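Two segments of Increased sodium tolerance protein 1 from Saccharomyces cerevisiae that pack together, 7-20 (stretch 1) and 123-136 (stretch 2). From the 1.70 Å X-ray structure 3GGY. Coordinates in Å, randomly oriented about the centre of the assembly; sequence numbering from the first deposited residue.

Stretch 1 (7-20) PFTIKLKTCLKMCI
Stretch 2, residues 123-136: KELSQLKDLMAWKI

Two α-helices, 105 or more residues apart in sequence wherever they touch, pack nearly antiparallel. Residues 8-20 belong to one, which continues beyond this stretch, with Pro 7 at its N-cap position (phi/psi -58/150); the other runs through 125-135, and Ile 136 (-102/-93) leaves helical geometry. Backbone angles within the helices stay near -65/-40, held mainly by i to i+4 hydrogen bonds such as Leu 12 N to Phe 8 O (2.8 Å) and Leu 131 N to Gln 127 O (2.9 Å). The axes approach to 9.4 Å with a signed crossing angle of -156°. The register is set by Leu 12 CA and Leu 131 CA, 7.2 Å apart, and by Cys 19 CA and Glu 124 CA, 5.9 Å apart. The contact buries 650 Å² in all, and no hydrogen bond crosses it; shape and apolar packing do the work. Phe 8, Leu 12, Cys 15, Leu 16, Cys 19, Leu 128 and Met 132 are buried, while Lys 11, Met 18, Gln 127 and Trp 134 remain exposed.

Knobs-into-holes packing supplies the framework. Leu 131 (m, t) points toward the first helix and sits among Phe 8, Lys 11, Leu 12 and Cys 15, its CD1 lying 3.7 Å from Leu 12 CA. Leu 128 (m, t) starts sideways, but its end reaches the hole formed by Leu 12, Leu 16, Cys 15 and Cys 19. Leu 128 CD2 lies 3.9 Å from both Leu 12 CD1 and Leu 16 CD2, and 3.4 Å from Cys 15 SG. A branched leucine fills such a four-residue hole well. Leu 12 (t, p) and Leu 16 (m, t) meet it with their own methyls.

Small Cys 19 (m) suits the end where the backbones come closer; it lies sideways, with SG 3.7 Å from Glu 124 CB and 3.9 Å from Leu 125 CD2. Cys 15 (t), nearer the middle, points toward the partner, placing SG 3.6 Å from Gln 127 CB.

Aromatic contacts occupy the other end. Phe 8 (chi1 t, chi2 75°), the residue most covered here, is a third knob, among Leu 131, Met 132, Trp 134 and Lys 135. At its ring edge, Phe 8 CZ meets Met 132 CE at 3.2 Å; the flexible methionine (m, m, chi3 99°) brings that methyl inward. Over one face, Lys 135 (t, p, t, t) makes a CH-pi contact, its CD 3.8 Å from the centroid of the Phe 8 ring, while its NZ is hydrogen-bonded elsewhere in the structure. Trp 134 (t, chi2 81°) lies obliquely, CZ3 3.6 Å from Phe 8 CD1, with planes at 34°.

Lys 11 and Met 18 cover the margins with their long side chains. Lys 11 CE (m, t, m, m) rests 3.9 Å from Leu 131 CD2. Glu 124 (m, p, chi3 43°) points toward the first helix and packs through its aliphatic CB and CG, the latter 3.3 Å from CG of Met 18 (t, p, chi3 -97°).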

# COMPACT_ATOMS: atom_id res chain seq x y z
N PRO A 7 -11.46 -7.40 25.86
CA PRO A 7 -12.59 -7.65 24.95
C PRO A 7 -12.13 -7.51 23.51
O PRO A 7 -11.21 -6.75 23.20
CB PRO A 7 -13.59 -6.56 25.34
CG PRO A 7 -13.31 -6.36 26.79
CD PRO A 7 -11.80 -6.35 26.83
N PHE A 8 -12.78 -8.25 22.62
CA PHE A 8 -12.44 -8.20 21.20
C PHE A 8 -12.48 -6.77 20.68
O PHE A 8 -11.53 -6.31 20.04
CB PHE A 8 -13.43 -9.05 20.40
CG PHE A 8 -13.26 -8.92 18.92
CD1 PHE A 8 -12.20 -9.53 18.27
CD2 PHE A 8 -14.16 -8.16 18.18
CE1 PHE A 8 -12.03 -9.38 16.90
CE2 PHE A 8 -14.00 -8.01 16.81
CZ PHE A 8 -12.93 -8.62 16.17
N THR A 9 -13.58 -6.08 20.95
CA THR A 9 -13.76 -4.70 20.49
C THR A 9 -12.65 -3.76 20.93
O THR A 9 -12.26 -2.86 20.19
CB THR A 9 -15.11 -4.14 20.98
OG1 THR A 9 -16.18 -4.92 20.43
CG2 THR A 9 -15.28 -2.69 20.54
N ILE A 10 -12.13 -3.97 22.14
CA ILE A 10 -11.06 -3.12 22.66
C ILE A 10 -9.74 -3.46 21.99
O ILE A 10 -8.97 -2.56 21.62
CB ILE A 10 -10.92 -3.27 24.19
CG1 ILE A 10 -12.20 -2.79 24.87
CG2 ILE A 10 -9.73 -2.48 24.68
CD1 ILE A 10 -12.21 -2.94 26.37
N LYS A 11 -9.47 -4.75 21.82
CA LYS A 11 -8.23 -5.17 21.18
C LYS A 11 -8.21 -4.71 19.72
O LYS A 11 -7.16 -4.34 19.20
CB LYS A 11 -8.08 -6.70 21.24
CG LYS A 11 -7.99 -7.25 22.66
CD LYS A 11 -7.49 -8.69 22.66
CE LYS A 11 -8.39 -9.60 21.85
NZ LYS A 11 -9.78 -9.64 22.38
N LEU A 12 -9.37 -4.74 19.08
CA LEU A 12 -9.47 -4.32 17.68
C LEU A 12 -9.25 -2.82 17.56
O LEU A 12 -8.52 -2.35 16.68
CB LEU A 12 -10.84 -4.69 17.10
CG LEU A 12 -11.12 -4.30 15.64
CD1 LEU A 12 -10.09 -4.95 14.72
CD2 LEU A 12 -12.53 -4.72 15.26
N LYS A 13 -9.86 -2.06 18.47
CA LYS A 13 -9.71 -0.61 18.45
C LYS A 13 -8.24 -0.25 18.62
O LYS A 13 -7.72 0.58 17.88
CB LYS A 13 -10.53 0.03 19.57
CG LYS A 13 -10.45 1.55 19.60
CD LYS A 13 -11.34 2.15 20.69
CE LYS A 13 -10.87 1.75 22.08
NZ LYS A 13 -11.72 2.34 23.15
N THR A 14 -7.59 -0.88 19.59
CA THR A 14 -6.18 -0.64 19.86
C THR A 14 -5.34 -0.95 18.63
O THR A 14 -4.44 -0.20 18.27
CB THR A 14 -5.67 -1.52 21.02
OG1 THR A 14 -6.41 -1.24 22.21
CG2 THR A 14 -4.19 -1.27 21.27
N CYS A 15 -5.66 -2.07 17.99
CA CYS A 15 -4.94 -2.51 16.80
C CYS A 15 -5.09 -1.52 15.65
O CYS A 15 -4.10 -1.10 15.05
CB CYS A 15 -5.44 -3.89 16.37
SG CYS A 15 -4.65 -4.52 14.87
N LEU A 16 -6.33 -1.16 15.34
CA LEU A 16 -6.60 -0.23 14.25
C LEU A 16 -5.94 1.13 14.48
O LEU A 16 -5.40 1.72 13.55
CB LEU A 16 -8.11 -0.06 14.06
CG LEU A 16 -8.83 -1.28 13.48
CD1 LEU A 16 -10.33 -1.08 13.55
CD2 LEU A 16 -8.40 -1.48 12.03
N LYS A 17 -5.97 1.61 15.72
CA LYS A 17 -5.36 2.90 16.01
C LYS A 17 -3.85 2.87 15.77
O LYS A 17 -3.28 3.82 15.24
CB LYS A 17 -5.65 3.32 17.46
CG LYS A 17 -7.07 3.81 17.67
CD LYS A 17 -7.29 4.29 19.10
CE LYS A 17 -8.71 4.81 19.29
NZ LYS A 17 -8.98 6.00 18.44
N MET A 18 -3.21 1.77 16.17
CA MET A 18 -1.77 1.63 15.98
C MET A 18 -1.47 1.48 14.50
O MET A 18 -0.49 2.04 14.00
CB MET A 18 -1.26 0.40 16.74
CG MET A 18 0.25 0.18 16.64
SD MET A 18 1.26 1.29 17.65
CE MET A 18 1.72 2.53 16.47
N CYS A 19 -2.30 0.73 13.78
CA CYS A 19 -2.08 0.56 12.35
C CYS A 19 -2.14 1.91 11.64
O CYS A 19 -1.34 2.19 10.76
CB CYS A 19 -3.11 -0.38 11.74
SG CYS A 19 -2.81 -2.12 12.13
N ILE A 20 -3.10 2.75 12.03
CA ILE A 20 -3.24 4.06 11.42
C ILE A 20 -2.00 4.93 11.68
O ILE A 20 -1.50 5.58 10.77
CB ILE A 20 -4.50 4.78 11.95
CG1 ILE A 20 -5.75 4.05 11.44
CG2 ILE A 20 -4.51 6.23 11.49
CD1 ILE A 20 -7.05 4.58 12.00
N LYS A 123 4.05 -4.10 11.21
CA LYS A 123 3.80 -5.40 11.81
C LYS A 123 2.41 -5.61 12.39
O LYS A 123 1.89 -6.72 12.34
CB LYS A 123 4.83 -5.67 12.92
CG LYS A 123 6.26 -5.76 12.43
CD LYS A 123 7.21 -6.13 13.55
CE LYS A 123 8.65 -6.00 13.10
NZ LYS A 123 8.96 -4.61 12.65
N GLU A 124 1.82 -4.56 12.95
CA GLU A 124 0.50 -4.65 13.55
C GLU A 124 -0.60 -5.19 12.64
O GLU A 124 -1.61 -5.69 13.12
CB GLU A 124 0.07 -3.28 14.09
CG GLU A 124 0.89 -2.77 15.27
CD GLU A 124 2.35 -2.53 14.93
OE1 GLU A 124 2.63 -1.99 13.84
OE2 GLU A 124 3.22 -2.88 15.75
N LEU A 125 -0.41 -5.10 11.32
CA LEU A 125 -1.44 -5.60 10.42
C LEU A 125 -1.69 -7.09 10.66
O LEU A 125 -2.81 -7.57 10.49
CB LEU A 125 -1.04 -5.37 8.95
CG LEU A 125 -1.03 -3.92 8.45
CD1 LEU A 125 -0.44 -3.88 7.05
CD2 LEU A 125 -2.44 -3.34 8.47
N SER A 126 -0.65 -7.82 11.06
CA SER A 126 -0.80 -9.25 11.31
C SER A 126 -1.80 -9.50 12.44
O SER A 126 -2.45 -10.55 12.49
CB SER A 126 0.55 -9.89 11.66
OG SER A 126 1.11 -9.30 12.83
N GLN A 127 -1.92 -8.54 13.34
CA GLN A 127 -2.85 -8.65 14.46
C GLN A 127 -4.29 -8.65 13.96
O GLN A 127 -5.17 -9.27 14.58
CB GLN A 127 -2.65 -7.49 15.43
CG GLN A 127 -1.43 -7.62 16.31
CD GLN A 127 -1.08 -6.31 17.00
OE1 GLN A 127 -1.96 -5.60 17.48
NE2 GLN A 127 0.21 -6.01 17.07
N LEU A 128 -4.55 -7.96 12.85
CA LEU A 128 -5.89 -7.92 12.29
C LEU A 128 -6.27 -9.31 11.80
O LEU A 128 -7.41 -9.75 11.99
CB LEU A 128 -5.96 -6.93 11.12
CG LEU A 128 -5.82 -5.45 11.48
CD1 LEU A 128 -5.86 -4.62 10.21
CD2 LEU A 128 -6.95 -5.03 12.43
N LYS A 129 -5.32 -10.00 11.19
CA LYS A 129 -5.57 -11.34 10.71
C LYS A 129 -5.92 -12.23 11.89
O LYS A 129 -6.92 -12.94 11.87
CB LYS A 129 -4.34 -11.91 10.00
CG LYS A 129 -4.56 -13.31 9.45
CD LYS A 129 -3.30 -13.88 8.81
CE LYS A 129 -2.37 -14.47 9.86
NZ LYS A 129 -2.97 -15.68 10.49
N ASP A 130 -5.09 -12.18 12.93
CA ASP A 130 -5.32 -12.99 14.12
C ASP A 130 -6.69 -12.72 14.73
O ASP A 130 -7.41 -13.64 15.11
CB ASP A 130 -4.23 -12.75 15.17
CG ASP A 130 -2.86 -13.18 14.69
OD1 ASP A 130 -2.76 -14.20 13.98
OD2 ASP A 130 -1.86 -12.50 15.04
N LEU A 131 -7.06 -11.44 14.82
CA LEU A 131 -8.35 -11.07 15.38
C LEU A 131 -9.53 -11.58 14.55
O LEU A 131 -10.51 -12.08 15.11
CB LEU A 131 -8.46 -9.55 15.52
CG LEU A 131 -7.61 -8.90 16.61
CD1 LEU A 131 -7.69 -7.39 16.49
CD2 LEU A 131 -8.11 -9.35 17.98
N MET A 132 -9.43 -11.47 13.23
CA MET A 132 -10.51 -11.91 12.35
C MET A 132 -10.60 -13.42 12.21
O MET A 132 -11.67 -13.96 11.96
CB MET A 132 -10.39 -11.25 10.97
CG MET A 132 -10.53 -9.73 11.00
SD MET A 132 -11.94 -9.16 11.99
CE MET A 132 -11.09 -8.72 13.50
N ALA A 133 -9.47 -14.10 12.36
CA ALA A 133 -9.45 -15.56 12.29
C ALA A 133 -10.24 -16.09 13.48
O ALA A 133 -10.89 -17.13 13.41
CB ALA A 133 -8.02 -16.08 12.33
N TRP A 134 -10.19 -15.35 14.59
CA TRP A 134 -10.92 -15.74 15.79
C TRP A 134 -12.38 -15.32 15.72
O TRP A 134 -13.29 -16.10 16.04
CB TRP A 134 -10.29 -15.09 17.03
CG TRP A 134 -11.06 -15.35 18.28
CD1 TRP A 134 -11.01 -16.48 19.05
CD2 TRP A 134 -12.06 -14.51 18.86
NE1 TRP A 134 -11.92 -16.40 20.08
CE2 TRP A 134 -12.59 -15.20 19.98
CE3 TRP A 134 -12.58 -13.25 18.54
CZ2 TRP A 134 -13.60 -14.66 20.79
CZ3 TRP A 134 -13.58 -12.71 19.34
CH2 TRP A 134 -14.08 -13.42 20.45
N LYS A 135 -12.61 -14.08 15.29
CA LYS A 135 -13.95 -13.51 15.19
C LYS A 135 -14.83 -14.24 14.17
O LYS A 135 -15.98 -14.56 14.45
CB LYS A 135 -13.86 -12.03 14.82
CG LYS A 135 -15.18 -11.29 14.91
CD LYS A 135 -15.70 -11.29 16.33
CE LYS A 135 -17.03 -10.56 16.43
NZ LYS A 135 -17.55 -10.55 17.83
N ILE A 136 -14.28 -14.47 12.98
CA ILE A 136 -15.02 -15.18 11.95
C ILE A 136 -14.45 -16.61 11.95
O ILE A 136 -14.92 -17.45 12.71
CB ILE A 136 -14.84 -14.49 10.58
CG1 ILE A 136 -15.36 -13.05 10.67
CG2 ILE A 136 -15.62 -15.24 9.50
CD1 ILE A 136 -15.32 -12.28 9.36